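Local coordinates for inactivation-no-after-potential D protein (Drosophila melanogaster, PDB 2QKU) that probably acts as a scaffold of Drosophila phototransduction, through PDZ domains such as this one that typically bind the C-terminal tails of partner proteins, at residues A[48-53]-A[68-73]; A[52-57]-A[75-80]. All coordinates share one frame; numbering follows the deposited sequence.

Contact 1: residues A[48-53]-A[68-73]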
# COMPACT_ATOMS: atom_id res chain seq x y z
N ASP A 48 -2.05 -1.43 -8.68
CA ASP A 48 -2.86 -0.59 -7.80
C ASP A 48 -2.01 0.56 -7.27
O ASP A 48 -0.82 0.40 -7.02
CB ASP A 48 -3.42 -1.41 -6.64
CG ASP A 48 -4.65 -2.23 -7.04
OD1 ASP A 48 -5.10 -2.09 -8.20
OD2 ASP A 48 -5.16 -3.00 -6.20
N ILE A 49 -2.64 1.72 -7.10
CA ILE A 49 -1.92 2.89 -6.60
C ILE A 49 -2.40 3.29 -5.22
O ILE A 49 -3.58 3.57 -5.01
CB ILE A 49 -2.10 4.10 -7.53
CG1 ILE A 49 -1.66 3.75 -8.96
CG2 ILE A 49 -1.26 5.26 -7.02
CD1 ILE A 49 -1.96 4.85 -9.97
N ILE A 50 -1.47 3.29 -4.26
CA ILE A 50 -1.79 3.69 -2.90
C ILE A 50 -1.63 5.21 -2.87
O ILE A 50 -0.53 5.73 -3.09
CB ILE A 50 -0.84 3.01 -1.92
CG1 ILE A 50 -0.89 1.50 -2.14
CG2 ILE A 50 -1.22 3.36 -0.48
CD1 ILE A 50 0.18 0.75 -1.43
N THR A 51 -2.73 5.91 -2.62
CA THR A 51 -2.72 7.37 -2.60
C THR A 51 -2.58 7.94 -1.20
O THR A 51 -2.24 9.12 -1.03
CB THR A 51 -4.01 7.91 -3.20
OG1 THR A 51 -5.13 7.32 -2.53
CG2 THR A 51 -4.07 7.59 -4.69
N LYS A 52 -2.84 7.12 -0.20
CA LYS A 52 -2.75 7.57 1.18
C LYS A 52 -2.40 6.39 2.07
O LYS A 52 -2.93 5.29 1.90
CB LYS A 52 -4.08 8.19 1.61
CG LYS A 52 -4.04 8.94 2.92
CD LYS A 52 -5.40 9.55 3.28
CE LYS A 52 -5.83 10.63 2.30
NZ LYS A 52 -7.04 11.37 2.79
N PHE A 53 -1.50 6.61 3.03
CA PHE A 53 -1.08 5.57 3.96
C PHE A 53 -1.26 6.09 5.38
O PHE A 53 -0.63 7.07 5.78
CB PHE A 53 0.38 5.20 3.71
CG PHE A 53 0.82 3.95 4.42
CD1 PHE A 53 0.43 2.71 3.95
CD2 PHE A 53 1.62 4.03 5.55
CE1 PHE A 53 0.82 1.54 4.60
CE2 PHE A 53 2.02 2.87 6.21
CZ PHE A 53 1.61 1.62 5.73
N ALA A 68 9.68 4.65 3.35
CA ALA A 68 9.96 4.63 4.78
C ALA A 68 8.69 4.52 5.62
O ALA A 68 8.67 3.80 6.61
CB ALA A 68 10.74 5.89 5.18
N LEU A 69 7.64 5.24 5.23
CA LEU A 69 6.38 5.18 5.99
C LEU A 69 5.81 3.78 5.91
O LEU A 69 5.29 3.24 6.89
CB LEU A 69 5.36 6.17 5.42
CG LEU A 69 5.62 7.65 5.68
CD1 LEU A 69 4.64 8.47 4.85
CD2 LEU A 69 5.47 7.94 7.17
N PHE A 70 5.92 3.18 4.72
CA PHE A 70 5.41 1.85 4.51
C PHE A 70 6.15 0.86 5.39
O PHE A 70 5.54 0.03 6.07
CB PHE A 70 5.59 1.44 3.06
CG PHE A 70 4.36 0.91 2.42
CD1 PHE A 70 3.53 1.75 1.68
CD2 PHE A 70 4.01 -0.43 2.58
CE1 PHE A 70 2.37 1.26 1.10
CE2 PHE A 70 2.85 -0.93 2.00
CZ PHE A 70 2.02 -0.08 1.26
N LYS A 71 7.47 0.95 5.37
CA LYS A 71 8.30 0.06 6.16
C LYS A 71 8.11 0.28 7.66
O LYS A 71 8.34 -0.64 8.46
CB LYS A 71 9.77 0.24 5.78
CG LYS A 71 10.33 -0.94 5.00
CD LYS A 71 9.37 -1.42 3.91
CE LYS A 71 9.93 -2.62 3.18
NZ LYS A 71 10.28 -3.74 4.10
N GLY A 72 7.69 1.48 8.03
CA GLY A 72 7.49 1.77 9.44
C GLY A 72 6.19 1.21 9.97
O GLY A 72 5.95 1.24 11.18
N ALA A 73 5.36 0.69 9.07
CA ALA A 73 4.06 0.12 9.43
C ALA A 73 4.11 -0.77 10.66
O ALA A 73 4.93 -1.69 10.75
CB ALA A 73 3.50 -0.66 8.26

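Contact 2: residues A[52-57]-A[75-80]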
# COMPACT_ATOMS: atom_id res chain seq x y z
N LYS A 52 -2.84 7.12 -0.20
CA LYS A 52 -2.75 7.57 1.18
C LYS A 52 -2.40 6.39 2.07
O LYS A 52 -2.93 5.29 1.90
CB LYS A 52 -4.08 8.19 1.61
CG LYS A 52 -4.04 8.94 2.92
CD LYS A 52 -5.40 9.55 3.28
CE LYS A 52 -5.83 10.63 2.30
NZ LYS A 52 -7.04 11.37 2.79
N PHE A 53 -1.50 6.61 3.03
CA PHE A 53 -1.08 5.57 3.96
C PHE A 53 -1.26 6.09 5.38
O PHE A 53 -0.63 7.07 5.78
CB PHE A 53 0.38 5.20 3.71
CG PHE A 53 0.82 3.95 4.42
CD1 PHE A 53 0.43 2.71 3.95
CD2 PHE A 53 1.62 4.03 5.55
CE1 PHE A 53 0.82 1.54 4.60
CE2 PHE A 53 2.02 2.87 6.21
CZ PHE A 53 1.61 1.62 5.73
N ASN A 54 -2.12 5.42 6.15
CA ASN A 54 -2.44 5.80 7.52
C ASN A 54 -2.85 7.26 7.62
O ASN A 54 -2.46 7.97 8.55
CB ASN A 54 -1.27 5.52 8.46
CG ASN A 54 -1.00 4.03 8.62
OD1 ASN A 54 -1.92 3.21 8.55
ND2 ASN A 54 0.27 3.67 8.85
N GLY A 55 -3.66 7.71 6.66
CA GLY A 55 -4.14 9.08 6.67
C GLY A 55 -3.26 10.12 6.01
O GLY A 55 -3.70 11.25 5.81
N ASP A 56 -2.02 9.76 5.68
CA ASP A 56 -1.12 10.71 5.04
C ASP A 56 -1.14 10.60 3.51
O ASP A 56 -0.87 9.54 2.95
CB ASP A 56 0.31 10.52 5.55
CG ASP A 56 0.43 10.81 7.03
OD1 ASP A 56 -0.08 11.86 7.47
OD2 ASP A 56 1.03 9.99 7.76
N ALA A 57 -1.45 11.71 2.85
CA ALA A 57 -1.50 11.74 1.40
C ALA A 57 -0.08 11.55 0.89
O ALA A 57 0.84 12.25 1.32
CB ALA A 57 -2.06 13.07 0.93
N GLY A 75 1.18 -2.36 13.75
CA GLY A 75 -0.16 -2.38 14.31
C GLY A 75 -1.20 -2.23 13.22
O GLY A 75 -1.13 -2.89 12.18
N LYS A 76 -2.17 -1.34 13.45
CA LYS A 76 -3.22 -1.12 12.47
C LYS A 76 -2.66 -0.39 11.25
O LYS A 76 -1.96 0.61 11.39
CB LYS A 76 -4.36 -0.31 13.10
CG LYS A 76 -5.63 -0.23 12.24
CD LYS A 76 -5.94 1.21 11.78
CE LYS A 76 -4.94 1.71 10.73
NZ LYS A 76 -5.18 3.13 10.36
N VAL A 77 -2.97 -0.91 10.07
CA VAL A 77 -2.51 -0.31 8.83
C VAL A 77 -3.73 0.07 7.98
O VAL A 77 -4.68 -0.70 7.86
CB VAL A 77 -1.62 -1.30 8.02
CG1 VAL A 77 -1.10 -0.61 6.76
CG2 VAL A 77 -0.47 -1.79 8.87
N SER A 78 -3.70 1.26 7.41
CA SER A 78 -4.80 1.73 6.58
C SER A 78 -4.28 2.36 5.30
O SER A 78 -3.37 3.20 5.33
CB SER A 78 -5.62 2.76 7.35
OG SER A 78 -6.66 3.27 6.54
N MSE A 79 -4.86 1.97 4.17
CA MSE A 79 -4.45 2.49 2.87
C MSE A 79 -5.64 2.91 2.02
O MSE A 79 -6.70 2.28 2.08
CB MSE A 79 -3.70 1.42 2.06
CG MSE A 79 -2.50 0.79 2.75
SE MSE A 79 -1.81 -0.70 1.70
CE MSE A 79 -2.30 -2.16 2.87
N GLU A 80 -5.47 3.98 1.25
CA GLU A 80 -6.50 4.44 0.32
C GLU A 80 -5.90 4.06 -1.03
O GLU A 80 -4.79 4.48 -1.35
CB GLU A 80 -6.72 5.94 0.41
CG GLU A 80 -7.74 6.34 1.46
CD GLU A 80 -8.14 7.79 1.35
OE1 GLU A 80 -8.57 8.21 0.25
OE2 GLU A 80 -8.03 8.52 2.36
O HOH W 1 1.03 1.18 10.40
O HOH W 2 -5.01 5.89 4.93

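Contact 1: residues A[48-53]-A[68-73]
The last part of helix 63-71 and the residues after it pack beside strand 49-53, the backbones nearest at F53 and F70, whose CA atoms lie 7.5 Å apart. The two phenylalanine rings fill the interval as an offset face-to-face stack, centroids 4.5 Å apart and planes at 26°. F53 CE1 sits over the middle of the F70 ring, whereas F70 CD1 meets the F53 face toward its rim. The F53 ring reaches the helix because CG stands anti to the backbone N (chi1 -168°). Helix 63-71, which in PDZ domains typically flanks the peptide groove together with strand 18-23, sends F70 into the core below, where L18 and L20 of that strand also touch its side chain. I50 meets the F70 ring at its edge, CD1 lying 3.4 Å from F70 CZ. Around F53, the CB of A73 lies in the ring plane, 3.9 Å from CZ, and the carbonyl O of L69 comes obliquely to within 3.4 Å of CE2. An alanine in place of F53 would remove the ring and is likely to leave the F70 face without its stacking partner and open a gap beside A73. L69 adds a looser apolar touch, its CB 4.3 Å from F53 CD2.

Contact 2: residues A[52-57]-A[75-80]
Backbone hydrogen bonds join K52 and E80 as an antiparallel hydrogen-bonded pair: E80 N reaches K52 O at 2.9 Å, while the return bond from K52 N to E80 O is weak. T51 also pairs with E80, making a classic beta bulge. Beyond the non-hydrogen-bonded pair F53 and M79, N54 N gives S78 O a short, nearly straight bond of 2.7 Å (172°). The side chain of N54 continues the ladder past the strand end: with CG beside its own backbone N (chi1 -67°), OD1 accepts from S78 N at 2.9 Å. N54 and G55 are the central residues of the type I' turn from F53 to D56, the two-residue loop of a tight hairpin, and water joins N54 ND2 to K76 O. Among charged groups, K52 and E80 run alongside each other on one sheet face; K52 NZ and E80 OE2 form a salt bridge, 3.0 Å apart, with a weak hydrogen bond. Apolar contacts occupy the other face, where M79, present as selenomethionine, places CG 3.7 Å from F53 CD1, and V77 CG1 lies 3.6 Å from F53 CE1. With its amide oxygen and backbone N both bound to S78, N54 grips that residue as a further strand pair would, which probably steadies the turn against strand 76-83.

Strand 49-53 serves both contacts; F53 works in both, stacking in contact 1 and packing on V77 and M79 in contact 2, while K52 takes part only in contact 2. Contact 1 is the buried one, joining the strand to helix 63-71 by aromatic and aliphatic packing; contact 2 is partly buried and joins the same strand to its sheet neighbour 76-83, largely through backbone and amide hydrogen bonds, with a salt bridge at the more exposed face. The two meet where M79 SE packs against F70 CZ and I50 CD1, so the apolar side of contact 2 runs into the core of contact 1. The pair illustrates a familiar division of labour: polar groups set strand pairing, while hydrophobic shape fits helix to sheet.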